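Local coordinates for protein putative enoyl-CoA hydratase/isomerase (Acinetobacter baumannii, PDB 3FDU) that probably acts as an enoyl-CoA hydratase or isomerase of the crotonase superfamily, working on the double bond of acyl-CoA thioesters, at residues 66-69 against 70-73; 239-242 against 243-247; 27-31 against 32-36; 231-234 against 235-238. The protein carries 4 engineered substitutions. All coordinates share one frame; numbering follows the deposited sequence.

Contact 1: 66-69 against 70-73; sequences NDMK and DFMG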
# COMPACT_ATOMS: atom_id res chain seq x y z
N ASN A 66 -8.28 24.91 -4.27
CA ASN A 66 -7.65 26.24 -4.36
C ASN A 66 -8.63 27.23 -5.01
O ASN A 66 -9.19 26.94 -6.03
CB ASN A 66 -6.38 26.13 -5.22
CG ASN A 66 -5.53 27.34 -5.14
OD1 ASN A 66 -5.37 27.93 -4.05
ND2 ASN A 66 -4.94 27.74 -6.29
N ASP A 67 -8.83 28.40 -4.41
CA ASP A 67 -9.69 29.43 -4.99
C ASP A 67 -9.20 29.90 -6.38
O ASP A 67 -8.03 30.41 -6.54
CB ASP A 67 -9.78 30.58 -4.01
CG ASP A 67 -10.72 31.69 -4.49
OD1 ASP A 67 -11.85 31.70 -4.01
OD2 ASP A 67 -10.31 32.53 -5.33
N MET A 68 -10.07 29.76 -7.40
CA MET A 68 -9.57 29.93 -8.77
C MET A 68 -9.28 31.41 -9.09
O MET A 68 -8.34 31.74 -9.81
CB MET A 68 -10.45 29.21 -9.82
CG MET A 68 -9.64 28.85 -11.09
SD MET A 68 -8.56 27.40 -10.99
CE MET A 68 -8.21 26.97 -9.31
N LYS A 69 -10.08 32.31 -8.54
CA LYS A 69 -9.83 33.73 -8.72
C LYS A 69 -8.45 34.10 -8.17
O LYS A 69 -7.65 34.70 -8.89
CB LYS A 69 -10.89 34.56 -8.03
CG LYS A 69 -11.81 35.22 -9.04
CD LYS A 69 -13.27 35.21 -8.60
CE LYS A 69 -14.18 35.33 -9.82
NZ LYS A 69 -15.60 35.05 -9.44
N ASP A 70 -8.18 33.71 -6.92
CA ASP A 70 -6.87 33.85 -6.27
C ASP A 70 -5.78 33.24 -7.16
O ASP A 70 -4.73 33.86 -7.39
CB ASP A 70 -6.93 33.13 -4.91
CG ASP A 70 -5.78 33.47 -3.97
OD1 ASP A 70 -5.59 34.65 -3.65
OD2 ASP A 70 -5.11 32.55 -3.48
N PHE A 71 -5.99 32.02 -7.62
CA PHE A 71 -5.01 31.32 -8.41
C PHE A 71 -4.60 32.12 -9.66
O PHE A 71 -3.46 32.09 -10.09
CB PHE A 71 -5.51 29.95 -8.84
CG PHE A 71 -4.50 29.16 -9.62
CD1 PHE A 71 -3.28 28.81 -9.04
CD2 PHE A 71 -4.75 28.80 -10.93
CE1 PHE A 71 -2.34 28.09 -9.76
CE2 PHE A 71 -3.78 28.06 -11.67
CZ PHE A 71 -2.59 27.71 -11.09
N MET A 72 -5.56 32.79 -10.28
CA MET A 72 -5.24 33.47 -11.49
C MET A 72 -4.45 34.76 -11.21
O MET A 72 -3.58 35.12 -11.99
CB MET A 72 -6.50 33.70 -12.31
CG MET A 72 -6.94 32.36 -12.88
SD MET A 72 -8.17 32.53 -14.10
CE MET A 72 -8.29 30.84 -14.65
N GLY A 73 -4.72 35.39 -10.08
CA GLY A 73 -3.90 36.53 -9.68
C GLY A 73 -2.49 36.05 -9.38
O GLY A 73 -1.50 36.71 -9.71
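Asn66 and Phe71 cross at about a right angle, with the amide and phenyl planes turned 76° against each other. ND2 of Asn66 comes within 3.4 Å of CD1 of Phe71 on an oblique line, while OD1 is taken by Tyr34 OH and ND2 also bonds a glycerol, consistent with this approach to helix 68-76 bordering the acyl-CoA pocket, as in crotonase relatives. Met68 approaches the same ring differently: it lies alongside Phe71 and points the same way. Bends at its second and third torsions bring CE to 4.0 Å from CB of Phe71 and leave SD 5.2 Å from the ring centroid, an oblique Met-aromatic contact.

The polar counterpart is the N-cap of helix 68-76. With CG of Asp67 trans to its own backbone N (chi1 -177°), OD2 reaches forward to the first turn and accepts from Asp70 N at 2.9 Å, an almost straight bond (178°) that meets the oxygen nearly end-on. A salt bridge from OD1 to Arg22 ties down the other oxygen and so fixes the carboxylate's rotation. The backbone adds Phe71 N to Asp67 O at 2.8 Å, so one residue grips the helix start through both side chain and carbonyl.

Asp70 turns to the neighbouring loop instead, where OD2 accepts from Gly31 N. On another flank, helix 239-248 lies against the short helix, Phe71 packing on Met241 and Met72 on Val245 and Phe248.

Contact 2: 239-242 against 243-247; sequences PEML and EAVQA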
# COMPACT_ATOMS: atom_id res chain seq x y z
N PRO A 239 5.08 29.08 -19.29
CA PRO A 239 4.56 30.07 -20.24
C PRO A 239 3.15 29.69 -20.69
O PRO A 239 2.31 30.57 -20.90
CB PRO A 239 5.53 29.98 -21.43
CG PRO A 239 6.81 29.42 -20.85
CD PRO A 239 6.39 28.53 -19.68
N GLU A 240 2.89 28.40 -20.85
CA GLU A 240 1.57 28.01 -21.31
C GLU A 240 0.47 28.29 -20.26
O GLU A 240 -0.68 28.59 -20.60
CB GLU A 240 1.56 26.57 -21.89
CG GLU A 240 1.77 25.43 -20.91
CD GLU A 240 3.26 25.10 -20.64
OE1 GLU A 240 4.13 26.01 -20.82
OE2 GLU A 240 3.56 23.95 -20.22
N MET A 241 0.83 28.27 -18.98
CA MET A 241 -0.14 28.57 -17.92
C MET A 241 -0.51 30.05 -17.95
O MET A 241 -1.69 30.42 -17.88
CB MET A 241 0.43 28.19 -16.52
CG MET A 241 -0.54 28.42 -15.34
SD MET A 241 -2.07 27.33 -15.32
CE MET A 241 -1.28 25.85 -14.95
N LEU A 242 0.50 30.92 -18.01
CA LEU A 242 0.25 32.36 -18.13
C LEU A 242 -0.66 32.74 -19.35
O LEU A 242 -1.55 33.56 -19.21
CB LEU A 242 1.59 33.13 -18.21
CG LEU A 242 1.45 34.66 -18.29
CD1 LEU A 242 0.72 35.24 -17.06
CD2 LEU A 242 2.89 35.35 -18.39
N GLU A 243 -0.42 32.17 -20.52
CA GLU A 243 -1.22 32.46 -21.73
C GLU A 243 -2.66 32.07 -21.48
O GLU A 243 -3.59 32.83 -21.77
CB GLU A 243 -0.75 31.62 -22.93
CG GLU A 243 0.68 31.86 -23.37
CD GLU A 243 0.80 32.73 -24.63
OE1 GLU A 243 0.50 33.94 -24.58
OE2 GLU A 243 1.24 32.18 -25.67
N ALA A 244 -2.83 30.87 -20.92
CA ALA A 244 -4.19 30.39 -20.64
C ALA A 244 -4.90 31.27 -19.60
O ALA A 244 -6.08 31.60 -19.77
CB ALA A 244 -4.16 28.96 -20.25
N VAL A 245 -4.20 31.74 -18.57
CA VAL A 245 -4.86 32.59 -17.61
C VAL A 245 -5.18 33.95 -18.24
O VAL A 245 -6.28 34.53 -18.06
CB VAL A 245 -4.04 32.76 -16.28
CG1 VAL A 245 -4.66 33.83 -15.43
CG2 VAL A 245 -3.95 31.41 -15.48
N GLN A 246 -4.23 34.46 -19.01
CA GLN A 246 -4.41 35.76 -19.64
C GLN A 246 -5.69 35.74 -20.53
O GLN A 246 -6.56 36.63 -20.44
CB GLN A 246 -3.17 36.11 -20.42
CG GLN A 246 -2.05 36.65 -19.54
CD GLN A 246 -0.78 36.86 -20.31
OE1 GLN A 246 -0.50 36.16 -21.28
NE2 GLN A 246 -0.01 37.86 -19.90
N ALA A 247 -5.81 34.71 -21.35
CA ALA A 247 -7.00 34.50 -22.18
C ALA A 247 -8.26 34.46 -21.32
O ALA A 247 -9.22 35.23 -21.55
CB ALA A 247 -6.87 33.20 -22.98
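Four successive i-to-i+4 hydrogen bonds carry the backbone, from Glu243 N to Pro239 O through to Gln246 N to Leu242 O, and the last of these is the shortest at 2.8 Å. Pro239 sits in the first turn, where its lack of an N-H costs the helix no bond.

The closest side-chain meeting is that of Leu242 with Gln246, one turn apart. The two chains lie aslant, and the amide of Gln246 comes up against the branch point of Leu242: Gln246 CD is 3.7 Å from Leu242 CG. Gln246 NE2 reaches Leu242 CD1 at 3.9 Å. Leu242 has its CG trans to the backbone N (chi1 -178°), which brings CG and CD1 forward from CB, toward Gln246. The Gln246 chain is extended, and its CG passes 3.1 Å from Leu242 O. It is thus the aliphatic part of the glutamine that lies beside that carbonyl.

This is the last helix of the modelled chain, 239-248, the closing element of what the family assignment makes a crotonase fold, and much of it is exposed. One side faces helix 68-76: Val245 packs on Met72 and Gln76, and Met241 on Val75. Along that side Met241 SD stands 4.5 Å from Val245 CG2, a loose van der Waals approach. Glu243 lies elsewhere on the helix; its CG rests 3.2 Å from Pro239 O before the chain bends at the second torsion and carries the carboxylate away from residues 239-242.

Contact 3: 27-31 against 32-36; sequences NALYG and ELYLW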
# COMPACT_ATOMS: atom_id res chain seq x y z
N ASN A 27 -16.23 26.68 0.28
CA ASN A 27 -15.03 26.44 1.07
C ASN A 27 -13.73 26.39 0.22
O ASN A 27 -12.71 25.81 0.64
CB ASN A 27 -15.21 25.15 1.90
CG ASN A 27 -16.03 25.41 3.19
OD1 ASN A 27 -16.54 26.51 3.36
ND2 ASN A 27 -16.16 24.40 4.07
N ALA A 28 -13.76 26.98 -0.96
CA ALA A 28 -12.47 27.18 -1.69
C ALA A 28 -11.48 27.94 -0.82
O ALA A 28 -11.87 28.89 -0.12
CB ALA A 28 -12.65 27.90 -3.09
N LEU A 29 -10.21 27.56 -0.87
CA LEU A 29 -9.21 28.18 0.02
C LEU A 29 -8.34 29.20 -0.71
O LEU A 29 -7.87 28.93 -1.78
CB LEU A 29 -8.30 27.12 0.66
CG LEU A 29 -9.13 26.05 1.40
CD1 LEU A 29 -8.26 24.89 1.86
CD2 LEU A 29 -9.89 26.67 2.62
N TYR A 30 -8.15 30.37 -0.10
CA TYR A 30 -7.24 31.39 -0.63
C TYR A 30 -5.97 31.46 0.23
O TYR A 30 -5.95 30.97 1.35
CB TYR A 30 -7.97 32.76 -0.72
CG TYR A 30 -8.68 33.22 0.57
CD1 TYR A 30 -8.05 34.07 1.46
CD2 TYR A 30 -9.97 32.82 0.85
CE1 TYR A 30 -8.69 34.50 2.62
CE2 TYR A 30 -10.63 33.25 2.03
CZ TYR A 30 -9.98 34.10 2.88
OH TYR A 30 -10.60 34.53 4.02
N GLY A 31 -4.93 32.11 -0.30
CA GLY A 31 -3.61 32.23 0.34
C GLY A 31 -3.61 32.34 1.85
O GLY A 31 -3.06 31.47 2.58
N GLU A 32 -4.21 33.41 2.34
CA GLU A 32 -4.18 33.69 3.77
C GLU A 32 -5.00 32.70 4.64
O GLU A 32 -4.66 32.46 5.79
CB GLU A 32 -4.59 35.15 4.02
CG GLU A 32 -3.37 36.14 3.89
CD GLU A 32 -3.46 37.33 4.85
OE1 GLU A 32 -4.32 38.21 4.64
OE2 GLU A 32 -2.66 37.38 5.83
N LEU A 33 -6.04 32.12 4.09
CA LEU A 33 -6.82 31.13 4.83
C LEU A 33 -5.99 29.85 5.01
O LEU A 33 -5.98 29.28 6.10
CB LEU A 33 -8.16 30.86 4.12
CG LEU A 33 -9.11 29.80 4.71
CD1 LEU A 33 -9.38 30.08 6.20
CD2 LEU A 33 -10.40 29.85 3.92
N TYR A 34 -5.25 29.43 3.98
CA TYR A 34 -4.30 28.31 4.20
C TYR A 34 -3.38 28.58 5.44
O TYR A 34 -3.17 27.70 6.32
CB TYR A 34 -3.40 28.10 2.99
CG TYR A 34 -4.00 27.60 1.70
CD1 TYR A 34 -4.37 26.26 1.54
CD2 TYR A 34 -4.12 28.44 0.59
CE1 TYR A 34 -4.85 25.78 0.33
CE2 TYR A 34 -4.61 27.97 -0.63
CZ TYR A 34 -4.99 26.65 -0.74
OH TYR A 34 -5.43 26.16 -1.96
N LEU A 35 -2.86 29.80 5.54
CA LEU A 35 -1.96 30.15 6.66
C LEU A 35 -2.66 30.20 8.00
O LEU A 35 -2.09 29.82 9.05
CB LEU A 35 -1.29 31.50 6.39
CG LEU A 35 -0.51 31.55 5.07
CD1 LEU A 35 0.13 32.94 4.88
CD2 LEU A 35 0.59 30.45 5.00
N TRP A 36 -3.89 30.73 8.00
CA TRP A 36 -4.65 30.77 9.24
C TRP A 36 -4.92 29.34 9.71
O TRP A 36 -4.86 29.06 10.90
CB TRP A 36 -6.00 31.48 9.06
CG TRP A 36 -5.82 32.92 8.66
CD1 TRP A 36 -4.72 33.69 8.89
CD2 TRP A 36 -6.75 33.73 7.91
NE1 TRP A 36 -4.91 34.95 8.34
CE2 TRP A 36 -6.15 35.01 7.76
CE3 TRP A 36 -8.03 33.52 7.40
CZ2 TRP A 36 -6.79 36.06 7.07
CZ3 TRP A 36 -8.68 34.56 6.74
CH2 TRP A 36 -8.05 35.83 6.57
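The start of helix 31-46, the first helix of this crotonase-family chain, follows the hairpin of strands 7-12 and 15-20, and its opening turn is framed by two aromatic side chains, Tyr30 and Tyr34, each with a leucine over one face. In relatives the loop that leads into this helix borders the CoA site, and a glycerol bound close to Gly31 is consistent with a pocket here.

Tyr30 occupies the N-cap position. Its CG sits in the crowded position between backbone N and carbonyl carbon (chi1 52°), which folds the phenol back across the first turn. Leu33 CB then stands almost over the middle of the Tyr30 ring, 3.9 Å from its centroid and 9° off the normal, a CH-pi contact. Tyr30 O meanwhile accepts from Tyr34 N at 3.1 Å, a well-formed bond, and more weakly from Leu33 N. Tyr30 N, by contrast, is buried without a partner in the model.

Tyr34 receives Leu29 in the same manner but less centrally: CB lies 3.8 Å from the ring centroid, displaced toward the rim. Helix 87-97 adds Pro87, Pro88 and Leu91 around this ring.

At the far end of Tyr30, the phenol ring and the six-membered ring of Trp36 have planes 87° apart and approach obliquely. The hydroxyl is bonded to His6 ND1, and Trp36 stacks on His4, so residues from the chain's N-terminus complete this corner. Beside the Tyr30 ring the two leucines cross at about a right angle, Leu29 CD2 lying 3.5 Å from Leu33 CD2, tighter than usual van der Waals contact.

Contact 4: 231-234 against 235-238; sequences IFMQ and RVQS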
# COMPACT_ATOMS: atom_id res chain seq x y z
N ILE A 231 8.70 21.54 -8.21
CA ILE A 231 8.13 21.16 -9.49
C ILE A 231 6.76 21.83 -9.76
O ILE A 231 6.50 22.28 -10.88
CB ILE A 231 8.04 19.61 -9.62
CG1 ILE A 231 9.49 19.06 -9.65
CG2 ILE A 231 7.12 19.18 -10.87
CD1 ILE A 231 9.58 17.57 -9.50
N PHE A 232 5.93 21.92 -8.73
CA PHE A 232 4.61 22.53 -8.81
C PHE A 232 4.73 24.02 -9.26
O PHE A 232 3.99 24.49 -10.13
CB PHE A 232 3.93 22.44 -7.42
CG PHE A 232 2.48 22.91 -7.41
CD1 PHE A 232 1.43 21.99 -7.52
CD2 PHE A 232 2.16 24.24 -7.23
CE1 PHE A 232 0.05 22.43 -7.50
CE2 PHE A 232 0.80 24.68 -7.21
CZ PHE A 232 -0.25 23.77 -7.33
N MET A 233 5.68 24.75 -8.68
CA MET A 233 5.89 26.16 -9.07
C MET A 233 6.41 26.38 -10.49
O MET A 233 6.06 27.39 -11.15
CB MET A 233 6.73 26.90 -8.01
CG MET A 233 5.96 27.22 -6.68
SD MET A 233 4.44 28.25 -6.78
CE MET A 233 5.22 29.77 -7.50
N GLN A 234 7.24 25.44 -10.97
CA GLN A 234 7.66 25.35 -12.40
C GLN A 234 6.44 25.28 -13.32
O GLN A 234 6.40 25.94 -14.36
CB GLN A 234 8.53 24.12 -12.65
CG GLN A 234 9.90 24.16 -11.95
CD GLN A 234 10.72 22.86 -12.13
OE1 GLN A 234 10.33 21.95 -12.88
NE2 GLN A 234 11.83 22.80 -11.46
N ARG A 235 5.48 24.44 -12.94
CA ARG A 235 4.19 24.36 -13.67
C ARG A 235 3.36 25.58 -13.52
O ARG A 235 2.85 26.09 -14.51
CB ARG A 235 3.36 23.14 -13.22
CG ARG A 235 4.16 21.89 -13.04
CD ARG A 235 4.24 20.99 -14.24
NE ARG A 235 3.93 21.67 -15.47
CZ ARG A 235 4.84 22.17 -16.29
NH1 ARG A 235 6.14 22.07 -15.99
NH2 ARG A 235 4.46 22.76 -17.42
N VAL A 236 3.22 26.11 -12.30
CA VAL A 236 2.49 27.39 -12.13
C VAL A 236 3.07 28.57 -13.00
O VAL A 236 2.31 29.45 -13.51
CB VAL A 236 2.52 27.83 -10.66
CG1 VAL A 236 2.18 29.34 -10.51
CG2 VAL A 236 1.64 26.86 -9.75
N GLN A 237 4.39 28.62 -13.08
CA GLN A 237 5.14 29.65 -13.83
C GLN A 237 5.35 29.34 -15.29
O GLN A 237 6.01 30.11 -16.02
CB GLN A 237 6.54 29.85 -13.16
CG GLN A 237 6.36 30.56 -11.85
CD GLN A 237 7.64 30.86 -11.15
OE1 GLN A 237 7.87 30.35 -10.06
NE2 GLN A 237 8.51 31.67 -11.78
N SER A 238 4.83 28.22 -15.76
CA SER A 238 5.07 27.88 -17.14
C SER A 238 4.43 28.90 -18.13
O SER A 238 3.40 29.52 -17.85
CB SER A 238 4.61 26.44 -17.43
OG SER A 238 3.19 26.41 -17.45
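Phe232 and Val236 make the main apolar contact, one turn apart on the buried side of the helix. The valine sends its CG2 methyl obliquely to the phenyl ring, 3.5 Å from CE2. A trans chi1 (-173°) at Phe232 carries the ring forward from its CB, to where the methyl meets it. Met233, bent at its second and third torsions, curls its sulfur toward the same branch, SD to Val236 CG2 4.3 Å, and brings its CE to 3.7 Å from Gln237 OE1. Phe74 of helix 68-76 packs on both Met233 and Val236. Ile231 packs on Leu213 and Arg235 on Ala205, both of the second subunit.

Among the hydrogen bonds, the regular i-to-i+4 pattern runs out here: Val236 N to Phe232 O and Gln237 N to Met233 O, each 2.8 Å, belong to the last turn of helix 218-236. The chain then turns sharply into helix 239-248, a short connection between two consecutive helices, with Ser238 as N-cap of the second. Arg235 O is gripped twice, by Ser238 OG at 3.0 Å and by Ser238 N at 3.2 Å. The serine hydroxyl also caps Met241 N weakly, so a single side chain joins the end of one helix to the start of the next.

Charge enters through Arg235. Its chain bends at the second and third torsions, laying one guanidinium face over the backbone of Gln234, while NH2 forms a salt bridge with Glu240 beyond the turn and NE a weak bond to Gly140 O.

Overall arrangement
All four contacts are local, each within a helix or at its end, yet they differ with depth. Contact 4 is buried and joins two consecutive helices at a subunit boundary; contact 3 is partly buried and rich in aromatics; contacts 1 and 2 lie at the surface. Contact 1 is the hub, touching each of the others: polar bonds tie it to contact 3, whereas the touches with contacts 2 and 4 are apolar packing. Contacts 4 and 2 meet end to end where Ser238 is followed by Pro239, and a salt bridge crosses between them. Contact 3 stands apart from these two, its nearest atoms about 14 Å from contact 2 and about 8 Å from contact 4.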